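Local structure of ORF59 (Human herpesvirus 8, 3HSL) at residues 180-184 against 214-218; 57-61 against 253-259. The protein serves as the accessory subunit of the viral DNA polymerase in lytic replication, raising its processivity, probably by sliding along the DNA and keeping the enzyme on its template. All blocks are in the same frame, centred on the assembly; numbering follows the deposited sequence.

Contact 1 (180-184 against 214-218)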
ATOM      1  N   PHE A 180     -14.324  29.061  -0.142  1.00 25.87           N
ATOM      2  CA  PHE A 180     -15.443  29.385  -0.989  1.00 26.47           C
ATOM      3  C   PHE A 180     -14.957  29.268  -2.450  1.00 26.37           C
ATOM      4  O   PHE A 180     -15.690  28.795  -3.318  1.00 26.80           O
ATOM      5  CB  PHE A 180     -15.925  30.786  -0.632  1.00 26.61           C
ATOM      6  CG  PHE A 180     -17.368  31.028  -0.924  1.00 28.66           C
ATOM      7  CD1 PHE A 180     -18.332  30.759   0.062  1.00 29.81           C
ATOM      8  CD2 PHE A 180     -17.784  31.525  -2.163  1.00 29.76           C
ATOM      9  CE1 PHE A 180     -19.696  30.979  -0.179  1.00 30.08           C
ATOM     10  CE2 PHE A 180     -19.149  31.753  -2.425  1.00 30.09           C
ATOM     11  CZ  PHE A 180     -20.106  31.477  -1.428  1.00 30.57           C
ATOM     12  N   LEU A 181     -13.721  29.694  -2.708  1.00 25.77           N
ATOM     13  CA  LEU A 181     -13.133  29.615  -4.046  1.00 25.49           C
ATOM     14  C   LEU A 181     -12.967  28.167  -4.510  1.00 25.50           C
ATOM     15  O   LEU A 181     -13.158  27.842  -5.685  1.00 25.31           O
ATOM     16  CB  LEU A 181     -11.752  30.279  -4.063  1.00 25.33           C
ATOM     17  CG  LEU A 181     -10.937  30.127  -5.366  1.00 25.19           C
ATOM     18  CD1 LEU A 181     -11.666  30.741  -6.564  1.00 24.43           C
ATOM     19  CD2 LEU A 181      -9.517  30.688  -5.244  1.00 23.64           C
ATOM     20  N   LEU A 182     -12.606  27.302  -3.571  1.00 25.45           N
ATOM     21  CA  LEU A 182     -12.391  25.906  -3.868  1.00 24.89           C
ATOM     22  C   LEU A 182     -13.760  25.233  -4.099  1.00 24.65           C
ATOM     23  O   LEU A 182     -13.925  24.477  -5.057  1.00 24.62           O
ATOM     24  CB  LEU A 182     -11.641  25.254  -2.714  1.00 24.60           C
ATOM     25  CG  LEU A 182     -10.797  24.004  -2.955  1.00 24.89           C
ATOM     26  CD1 LEU A 182     -10.430  23.425  -1.603  1.00 24.84           C
ATOM     27  CD2 LEU A 182     -11.494  22.954  -3.756  1.00 26.02           C
ATOM     28  N   LYS A 183     -14.735  25.508  -3.233  1.00 24.48           N
ATOM     29  CA  LYS A 183     -16.067  24.902  -3.374  1.00 24.75           C
ATOM     30  C   LYS A 183     -16.611  25.180  -4.756  1.00 24.76           C
ATOM     31  O   LYS A 183     -17.159  24.288  -5.411  1.00 24.62           O
ATOM     32  CB  LYS A 183     -17.048  25.418  -2.312  1.00 24.99           C
ATOM     33  N   TRP A 184     -16.442  26.433  -5.177  1.00 25.05           N
ATOM     34  CA  TRP A 184     -16.882  26.925  -6.475  1.00 24.90           C
ATOM     35  C   TRP A 184     -16.121  26.215  -7.584  1.00 24.93           C
ATOM     36  O   TRP A 184     -16.712  25.753  -8.548  1.00 24.67           O
ATOM     37  CB  TRP A 184     -16.671  28.440  -6.558  1.00 24.89           C
ATOM     38  CG  TRP A 184     -17.233  29.050  -7.803  1.00 24.99           C
ATOM     39  CD1 TRP A 184     -18.509  29.489  -7.984  1.00 24.96           C
ATOM     40  CD2 TRP A 184     -16.545  29.291  -9.041  1.00 24.37           C
ATOM     41  NE1 TRP A 184     -18.661  29.988  -9.252  1.00 25.14           N
ATOM     42  CE2 TRP A 184     -17.471  29.878  -9.923  1.00 24.30           C
ATOM     43  CE3 TRP A 184     -15.238  29.067  -9.487  1.00 23.83           C
ATOM     44  CZ2 TRP A 184     -17.136  30.246 -11.228  1.00 23.65           C
ATOM     45  CZ3 TRP A 184     -14.906  29.434 -10.788  1.00 23.64           C
ATOM     46  CH2 TRP A 184     -15.853  30.016 -11.638  1.00 23.52           C
ATOM     47  N   VAL A 214     -18.899  30.708 -16.837  1.00 23.44           N
ATOM     48  CA  VAL A 214     -19.163  31.245 -15.493  1.00 23.50           C
ATOM     49  C   VAL A 214     -17.900  31.812 -14.862  1.00 23.65           C
ATOM     50  O   VAL A 214     -16.803  31.344 -15.144  1.00 23.80           O
ATOM     51  CB  VAL A 214     -19.776  30.183 -14.534  1.00 23.68           C
ATOM     52  CG1 VAL A 214     -21.228  29.886 -14.897  1.00 23.50           C
ATOM     53  CG2 VAL A 214     -18.918  28.905 -14.480  1.00 22.90           C
ATOM     54  N   SER A 215     -18.048  32.816 -14.008  1.00 23.89           N
ATOM     55  CA  SER A 215     -16.883  33.428 -13.390  1.00 24.62           C
ATOM     56  C   SER A 215     -17.011  33.642 -11.906  1.00 25.17           C
ATOM     57  O   SER A 215     -18.125  33.712 -11.370  1.00 25.58           O
ATOM     58  CB  SER A 215     -16.684  34.823 -13.977  1.00 24.73           C
ATOM     59  OG  SER A 215     -16.593  34.787 -15.384  1.00 26.92           O
ATOM     60  N   LYS A 216     -15.873  33.747 -11.229  1.00 25.10           N
ATOM     61  CA  LYS A 216     -15.926  34.069  -9.822  1.00 25.27           C
ATOM     62  C   LYS A 216     -15.035  35.289  -9.644  1.00 24.90           C
ATOM     63  O   LYS A 216     -13.877  35.295 -10.062  1.00 24.90           O
ATOM     64  CB  LYS A 216     -15.506  32.939  -8.897  1.00 25.63           C
ATOM     65  CG  LYS A 216     -15.958  33.243  -7.476  1.00 27.07           C
ATOM     66  CD  LYS A 216     -15.596  32.173  -6.479  1.00 29.72           C
ATOM     67  CE  LYS A 216     -16.426  32.306  -5.179  1.00 31.09           C
ATOM     68  NZ  LYS A 216     -16.342  33.615  -4.447  1.00 32.69           N
ATOM     69  N   ILE A 217     -15.597  36.313  -9.021  1.00 24.41           N
ATOM     70  CA  ILE A 217     -14.911  37.565  -8.763  1.00 24.34           C
ATOM     71  C   ILE A 217     -14.499  37.686  -7.288  1.00 24.00           C
ATOM     72  O   ILE A 217     -15.310  37.471  -6.393  1.00 24.48           O
ATOM     73  CB  ILE A 217     -15.861  38.771  -9.039  1.00 24.54           C
ATOM     74  CG1 ILE A 217     -16.569  38.665 -10.401  1.00 25.47           C
ATOM     75  CG2 ILE A 217     -15.133  40.098  -8.876  1.00 23.93           C
ATOM     76  CD1 ILE A 217     -15.656  38.755 -11.605  1.00 26.47           C
ATOM     77  N   ILE A 218     -13.242  38.030  -7.039  1.00 23.41           N
ATOM     78  CA  ILE A 218     -12.756  38.228  -5.681  1.00 23.13           C
ATOM     79  C   ILE A 218     -11.952  39.524  -5.608  1.00 23.20           C
ATOM     80  O   ILE A 218     -11.038  39.738  -6.407  1.00 23.44           O
ATOM     81  CB  ILE A 218     -11.845  37.080  -5.218  1.00 23.10           C
ATOM     82  CG1 ILE A 218     -12.594  35.741  -5.248  1.00 22.90           C
ATOM     83  CG2 ILE A 218     -11.299  37.380  -3.821  1.00 22.70           C
ATOM     84  CD1 ILE A 218     -11.739  34.548  -4.903  1.00 22.21           C
TER
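Helix segment 180-184 packs its side chains on both the side chains and the backbone of strand segment 214-218. The two short axes run almost exactly antiparallel, at 177°, and are 10.3 Å apart at closest approach. That spacing leaves room for one layer of side chains.

The main interaction is a CH-pi contact. Lys216 CB lies 3.7 Å from the centroid of the six-membered ring of Trp184, only 6° off the ring normal. Further along the lysine side chain, Lys216 CD comes to 3.8 Å from Trp184 CG over the ring face. The lysine thus uses its aliphatic part here. It is extended from chi1 to chi3, so it reaches on along the helix, and Lys216 CE meets the edge of the Phe180 ring at 3.4 Å from Phe180 CD2.

Apolar and backbone contacts complete the layer. Trp184 CZ2 is 3.5 Å from Ser215 C and 3.9 Å from Val214 CG2. Leu181 CD1 is 4.2 Å from Ile218 CD1 and 4.2 Å from Lys216 CD.

Leu181 and Ile218 are buried and both touch Leu173, whereas Phe180 and Val214 are exposed. Helix 175-186 lies on the part of the mixed sheet formed by antiparallel strands 214-222 and 206-211, whose Phe209 also touches Leu181.

Contact 2 (57-61 against 253-259)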
ATOM      1  N   VAL A  57       0.803  16.978 -11.239  1.00 22.13           N
ATOM      2  CA  VAL A  57      -0.462  17.132 -10.540  1.00 21.95           C
ATOM      3  C   VAL A  57      -1.485  17.490 -11.594  1.00 22.06           C
ATOM      4  O   VAL A  57      -1.495  18.612 -12.117  1.00 22.00           O
ATOM      5  CB  VAL A  57      -0.382  18.243  -9.456  1.00 21.73           C
ATOM      6  CG1 VAL A  57      -1.672  18.383  -8.746  1.00 21.99           C
ATOM      7  CG2 VAL A  57       0.658  17.917  -8.452  1.00 21.39           C
ATOM      8  N   GLY A  58      -2.348  16.536 -11.911  1.00 22.23           N
ATOM      9  CA  GLY A  58      -3.354  16.765 -12.933  1.00 22.72           C
ATOM     10  C   GLY A  58      -2.656  16.853 -14.273  1.00 23.00           C
ATOM     11  O   GLY A  58      -1.535  16.370 -14.420  1.00 22.83           O
ATOM     12  N   THR A  59      -3.298  17.469 -15.258  1.00 23.49           N
ATOM     13  CA  THR A  59      -2.678  17.539 -16.580  1.00 23.98           C
ATOM     14  C   THR A  59      -1.416  18.417 -16.715  1.00 23.58           C
ATOM     15  O   THR A  59      -0.464  17.999 -17.375  1.00 24.55           O
ATOM     16  CB  THR A  59      -3.699  17.830 -17.702  1.00 24.56           C
ATOM     17  OG1 THR A  59      -4.347  19.082 -17.454  1.00 25.80           O
ATOM     18  CG2 THR A  59      -4.755  16.710 -17.777  1.00 25.48           C
ATOM     19  N   ALA A  60      -1.383  19.606 -16.116  1.00 22.10           N
ATOM     20  CA  ALA A  60      -0.195  20.459 -16.263  1.00 20.49           C
ATOM     21  C   ALA A  60       0.216  21.216 -15.002  1.00 19.20           C
ATOM     22  O   ALA A  60       0.159  22.446 -14.931  1.00 19.19           O
ATOM     23  CB  ALA A  60      -0.367  21.416 -17.450  1.00 20.55           C
ATOM     24  N   GLY A  61       0.633  20.460 -14.001  1.00 18.11           N
ATOM     25  CA  GLY A  61       1.066  21.027 -12.727  1.00 16.24           C
ATOM     26  C   GLY A  61       2.216  20.223 -12.177  1.00 14.93           C
ATOM     27  O   GLY A  61       2.351  19.031 -12.469  1.00 13.67           O
ATOM     28  N   SER A 253      -4.755  24.461 -16.027  1.00 20.16           N
ATOM     29  CA  SER A 253      -5.614  23.291 -15.935  1.00 20.45           C
ATOM     30  C   SER A 253      -6.427  23.294 -14.660  1.00 20.92           C
ATOM     31  O   SER A 253      -5.873  23.478 -13.570  1.00 20.54           O
ATOM     32  CB  SER A 253      -4.789  22.026 -15.938  1.00 20.53           C
ATOM     33  OG  SER A 253      -5.620  20.937 -15.595  1.00 21.06           O
ATOM     34  N   LEU A 254      -7.737  23.088 -14.808  1.00 21.47           N
ATOM     35  CA  LEU A 254      -8.660  23.042 -13.679  1.00 22.21           C
ATOM     36  C   LEU A 254      -8.311  21.946 -12.688  1.00 23.66           C
ATOM     37  O   LEU A 254      -8.314  22.214 -11.490  1.00 24.28           O
ATOM     38  CB  LEU A 254     -10.103  22.869 -14.138  1.00 22.12           C
ATOM     39  CG  LEU A 254     -11.181  22.863 -13.041  1.00 22.06           C
ATOM     40  CD1 LEU A 254     -11.187  24.145 -12.199  1.00 22.03           C
ATOM     41  CD2 LEU A 254     -12.550  22.611 -13.634  1.00 20.74           C
ATOM     42  N   GLU A 255      -8.014  20.728 -13.168  1.00 24.68           N
ATOM     43  CA  GLU A 255      -7.631  19.625 -12.271  1.00 25.51           C
ATOM     44  C   GLU A 255      -6.416  20.036 -11.469  1.00 25.39           C
ATOM     45  O   GLU A 255      -6.383  19.863 -10.244  1.00 26.15           O
ATOM     46  CB  GLU A 255      -7.246  18.345 -13.009  1.00 26.43           C
ATOM     47  CG  GLU A 255      -8.336  17.607 -13.791  1.00 28.93           C
ATOM     48  CD  GLU A 255      -7.805  16.297 -14.401  1.00 30.56           C
ATOM     49  OE1 GLU A 255      -6.728  15.808 -13.939  1.00 28.95           O
ATOM     50  OE2 GLU A 255      -8.477  15.775 -15.334  1.00 31.36           O
ATOM     51  N   SER A 256      -5.420  20.579 -12.164  1.00 24.55           N
ATOM     52  CA  SER A 256      -4.206  21.014 -11.497  1.00 24.14           C
ATOM     53  C   SER A 256      -4.499  22.081 -10.451  1.00 23.71           C
ATOM     54  O   SER A 256      -3.908  22.071  -9.383  1.00 24.02           O
ATOM     55  CB  SER A 256      -3.167  21.508 -12.501  1.00 24.10           C
ATOM     56  OG  SER A 256      -2.725  20.440 -13.326  1.00 24.69           O
ATOM     57  N   LEU A 257      -5.413  22.996 -10.754  1.00 23.01           N
ATOM     58  CA  LEU A 257      -5.733  24.069  -9.829  1.00 22.27           C
ATOM     59  C   LEU A 257      -6.373  23.542  -8.553  1.00 21.85           C
ATOM     60  O   LEU A 257      -5.945  23.907  -7.469  1.00 21.61           O
ATOM     61  CB  LEU A 257      -6.582  25.150 -10.509  1.00 22.26           C
ATOM     62  CG  LEU A 257      -6.981  26.403  -9.708  1.00 22.31           C
ATOM     63  CD1 LEU A 257      -5.787  27.104  -9.064  1.00 22.88           C
ATOM     64  CD2 LEU A 257      -7.735  27.376 -10.580  1.00 21.39           C
ATOM     65  N   ILE A 258      -7.390  22.692  -8.693  1.00 21.70           N
ATOM     66  CA  ILE A 258      -8.084  22.088  -7.560  1.00 21.69           C
ATOM     67  C   ILE A 258      -7.042  21.403  -6.649  1.00 21.48           C
ATOM     68  O   ILE A 258      -6.871  21.764  -5.490  1.00 21.36           O
ATOM     69  CB  ILE A 258      -9.092  20.992  -8.022  1.00 22.03           C
ATOM     70  CG1 ILE A 258     -10.079  21.483  -9.111  1.00 23.22           C
ATOM     71  CG2 ILE A 258      -9.841  20.391  -6.817  1.00 21.68           C
ATOM     72  CD1 ILE A 258     -11.157  22.459  -8.663  1.00 23.09           C
ATOM     73  N   ALA A 259      -6.348  20.411  -7.194  1.00 21.27           N
ATOM     74  CA  ALA A 259      -5.335  19.674  -6.456  1.00 21.08           C
ATOM     75  C   ALA A 259      -4.285  20.618  -5.858  1.00 21.14           C
ATOM     76  O   ALA A 259      -3.885  20.473  -4.701  1.00 20.75           O
ATOM     77  CB  ALA A 259      -4.680  18.672  -7.372  1.00 20.84           C
TER
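Ser256 is the polar centre of this contact. Its m rotamer (chi1 -66°) sends OG into the turn formed by 57-61. Ser256 OG donates to Val57 O at 2.5 Å and accepts from Ala60 N at 3.2 Å. One hydroxyl thus bonds two backbone groups of the turn.

Ser253 adopts the t rotamer (chi1 169°) and is the N-cap of helix 254-263. Ser253 OG accepts a weak capping bond from Ser256 N at 3.5 Å, and its hydrogen-bond partner outside the segments is Asp193. Thr59, with chi1 60° (p), brings OG1 within 2.9 Å of Ser253 OG. The Thr59 hydroxyl may turn to Ser253 OG or, weakly, to Asp193.

Gly58 has a positive phi of 69°. A CB there would clash with Ser256 N, so the missing side chain lets the turn come close: Gly58 CA and Ser256 CA are 4.6 Å apart. Glu255 OE1 lies 3.6 Å from Gly58 CA. Val57, in the t rotamer, places CG1 3.3 Å from Ala259 CB.

Val57 N bonds Gly61 O at 2.9 Å, closing the turn of the beta hairpin of strands 49-56 and 61-67. The contact is a hairpin turn docked on a serine-capped helix N-terminus, within the processivity-factor fold of the herpesvirus DNA polymerase accessory subunits.

The centres of contacts 1 and 2 are 16 Å apart, and their nearest atoms are about 4 Å apart without touching. Along the chain, contact 1 is nested in the loop closed by contact 2: 57-61 comes first, then 180-184 and 214-218, and 253-259 last. Strand 214-222 and the hairpin that carries 57-61 belong to the same large mixed sheet. Helix 175-186 connects the sites, because its Leu185 touches Leu254, Leu257 and Ile258 on helix 254-263. Contact 1 is local packing of a helix on nearby strands. Contact 2 brings an early hairpin against a late helix, beside the pairing of strand 61-67 with strand 296-302.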